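MccB protein (Escherichia coli, PDB 6OM4) probably activates the N-formylated MccA heptapeptide with ATP, as a ThiF/E1-like nucleotidyltransferase, to build the phosphoramidate-linked nucleotide antibiotic microcin C7. Local coordinates at residues V118-C123 / I208-A213. Numbering follows the deposited sequence.
Sequences VVILGC and IWVVSA. With ND7 (5'-O-[(S)-amino(hydroxy)phosphoryl]adenosine), chain M.
S212 hooks onto the end of strand 117-121: its OG donates to G122 O over 2.7 Å, in the carbonyl plane and on a lone pair, while its N bonds to L121 O. A chi1 of 42° puts OG between the backbone N and the carbonyl carbon, turned toward that acceptor. Just before this hook, the two parallel strands are laced by V119 N to I208 O, V210 N to V119 O (2.8 Å) and L121 N to V210 O, all nearly straight. On one face V118 CG1 and I120 CD1 both meet V210 CG2, the former at 3.8 Å; helix 125-136 packs here, V130 touching I120 and V210. On the other, V119 lies alongside W209, its CB 3.7 Å from CD1 of the indole, whose NE1 is held by P204 O. Past the strands, G122 CA makes a CA-H...O contact of 3.4 Å to S212 O. Both turns then reach the adenosine phosphoramidate: G122 CA and S212 O each approach O4', and A213 CB lies 3.6 Å from C4 of the base. D146, which binds the nucleotide, also takes the C123 N-H. The S212 hydroxyl and amide thus tie together two strand ends of a Rossmann-type nucleotide pocket, where bare G122 CA lies close to the ribose.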
loop_
_atom_site.group_PDB
_atom_site.type_symbol
_atom_site.label_atom_id
_atom_site.label_comp_id
_atom_site.label_asym_id
_atom_site.label_seq_id
_atom_site.Cartn_x
_atom_site.Cartn_y
_atom_site.Cartn_z
ATOM N N VAL A 118 7.946 -4.956 9.833
ATOM C CA VAL A 118 6.537 -5.088 9.617
ATOM C C VAL A 118 6.064 -6.455 10.143
ATOM O O VAL A 118 6.709 -7.464 9.876
ATOM C CB VAL A 118 6.184 -4.921 8.119
ATOM C CG1 VAL A 118 4.722 -5.187 7.857
ATOM C CG2 VAL A 118 6.611 -3.535 7.601
ATOM N N VAL A 119 4.890 -6.472 10.791
ATOM C CA VAL A 119 4.195 -7.678 11.240
ATOM C C VAL A 119 3.098 -7.989 10.230
ATOM O O VAL A 119 2.314 -7.129 9.873
ATOM C CB VAL A 119 3.589 -7.489 12.646
ATOM C CG1 VAL A 119 2.615 -8.593 12.991
ATOM C CG2 VAL A 119 4.661 -7.373 13.691
ATOM N N ILE A 120 3.087 -9.227 9.749
ATOM C CA ILE A 120 1.970 -9.753 8.967
ATOM C C ILE A 120 1.146 -10.660 9.901
ATOM O O ILE A 120 1.542 -11.820 10.191
ATOM C CB ILE A 120 2.482 -10.533 7.742
ATOM C CG1 ILE A 120 3.541 -9.747 6.963
ATOM C CG2 ILE A 120 1.328 -10.969 6.856
ATOM C CD1 ILE A 120 2.990 -8.604 6.164
ATOM N N LEU A 121 -0.001 -10.148 10.337
ATOM C CA LEU A 121 -0.889 -10.893 11.228
ATOM C C LEU A 121 -1.947 -11.562 10.346
ATOM O O LEU A 121 -2.925 -10.919 9.924
ATOM C CB LEU A 121 -1.478 -9.951 12.284
ATOM C CG LEU A 121 -2.456 -10.598 13.269
ATOM C CD1 LEU A 121 -1.881 -11.851 13.911
ATOM C CD2 LEU A 121 -2.883 -9.599 14.336
ATOM N N GLY A 122 -1.689 -12.836 10.026
ATOM C CA GLY A 122 -2.494 -13.590 9.098
ATOM C C GLY A 122 -1.766 -13.755 7.790
ATOM O O GLY A 122 -1.529 -12.768 7.091
ATOM N N CYS A 123 -1.520 -15.020 7.442
ATOM C CA CYS A 123 -0.683 -15.473 6.315
ATOM C C CYS A 123 -1.505 -16.250 5.282
ATOM O O CYS A 123 -1.021 -17.182 4.657
ATOM C CB CYS A 123 0.448 -16.349 6.836
ATOM S SG CYS A 123 1.721 -15.411 7.729
ATOM N N ILE A 208 4.654 -0.983 11.674
ATOM C CA ILE A 208 3.237 -1.132 11.338
ATOM C C ILE A 208 2.873 -2.622 11.381
ATOM O O ILE A 208 3.720 -3.508 11.080
ATOM C CB ILE A 208 2.918 -0.480 9.975
ATOM C CG1 ILE A 208 1.409 -0.463 9.742
ATOM C CG2 ILE A 208 3.703 -1.148 8.840
ATOM C CD1 ILE A 208 0.954 0.493 8.650
ATOM N N TRP A 209 1.642 -2.896 11.814
ATOM C CA TRP A 209 1.026 -4.177 11.655
ATOM C C TRP A 209 0.149 -4.183 10.403
ATOM O O TRP A 209 -0.753 -3.328 10.242
ATOM C CB TRP A 209 0.130 -4.493 12.855
ATOM C CG TRP A 209 0.846 -4.737 14.149
ATOM C CD1 TRP A 209 2.169 -4.640 14.446
ATOM C CD2 TRP A 209 0.181 -5.145 15.353
ATOM N NE1 TRP A 209 2.377 -4.989 15.767
ATOM C CE2 TRP A 209 1.164 -5.252 16.354
ATOM C CE3 TRP A 209 -1.156 -5.420 15.659
ATOM C CZ2 TRP A 209 0.835 -5.673 17.651
ATOM C CZ3 TRP A 209 -1.478 -5.827 16.934
ATOM C CH2 TRP A 209 -0.503 -5.890 17.924
ATOM N N VAL A 210 0.299 -5.258 9.624
ATOM C CA VAL A 210 -0.618 -5.567 8.593
ATOM C C VAL A 210 -1.617 -6.556 9.185
ATOM O O VAL A 210 -1.253 -7.682 9.492
ATOM C CB VAL A 210 0.077 -6.163 7.358
ATOM C CG1 VAL A 210 -0.959 -6.645 6.344
ATOM C CG2 VAL A 210 1.068 -5.169 6.735
ATOM N N VAL A 211 -2.874 -6.141 9.268
ATOM C CA VAL A 211 -3.900 -6.926 9.914
ATOM C C VAL A 211 -4.696 -7.638 8.821
ATOM O O VAL A 211 -5.602 -7.053 8.198
ATOM C CB VAL A 211 -4.791 -6.079 10.843
ATOM C CG1 VAL A 211 -5.799 -6.948 11.551
ATOM C CG2 VAL A 211 -3.947 -5.293 11.828
ATOM N N SER A 212 -4.291 -8.891 8.590
ATOM C CA SER A 212 -4.757 -9.725 7.474
ATOM C C SER A 212 -5.284 -11.064 8.016
ATOM O O SER A 212 -5.098 -12.119 7.383
ATOM C CB SER A 212 -3.667 -9.912 6.412
ATOM O OG SER A 212 -2.337 -10.158 6.930
ATOM N N ALA A 213 -5.932 -10.998 9.186
ATOM C CA ALA A 213 -6.543 -12.102 9.909
ATOM C C ALA A 213 -7.964 -11.661 10.237
ATOM O O ALA A 213 -8.201 -10.460 10.412
ATOM C CB ALA A 213 -5.755 -12.457 11.136
HETATM O O1A ND7 M . -8.801 -16.745 5.092
HETATM P PA ND7 M . -7.799 -15.795 4.501
HETATM O O2A ND7 M . -7.319 -16.063 3.082
HETATM N N3A ND7 M . -8.580 -14.288 4.560
HETATM O "O5'" ND7 M . -6.479 -15.655 5.369
HETATM C "C5'" ND7 M . -6.675 -15.366 6.787
HETATM C "C4'" ND7 M . -5.387 -15.874 7.483
HETATM C "C3'" ND7 M . -5.428 -17.440 7.526
HETATM O "O3'" ND7 M . -4.259 -18.012 7.083
HETATM C "C2'" ND7 M . -5.844 -17.690 9.037
HETATM O "O2'" ND7 M . -5.191 -18.915 9.553
HETATM C "C1'" ND7 M . -5.364 -16.638 9.714
HETATM O "O4'" ND7 M . -5.410 -15.388 8.684
HETATM N N9 ND7 M . -6.108 -16.194 10.858
HETATM C C4 ND7 M . -5.598 -15.954 12.098
HETATM C C5 ND7 M . -6.614 -15.534 12.879
HETATM N N7 ND7 M . -7.741 -15.500 12.130
HETATM C C8 ND7 M . -7.412 -15.886 10.913
HETATM N N3 ND7 M . -4.346 -16.081 12.586
HETATM C C2 ND7 M . -4.118 -15.775 13.828
HETATM N N1 ND7 M . -5.109 -15.373 14.631
HETATM C C6 ND7 M . -6.332 -15.234 14.195
HETATM N N6 ND7 M . -7.389 -14.797 15.089
#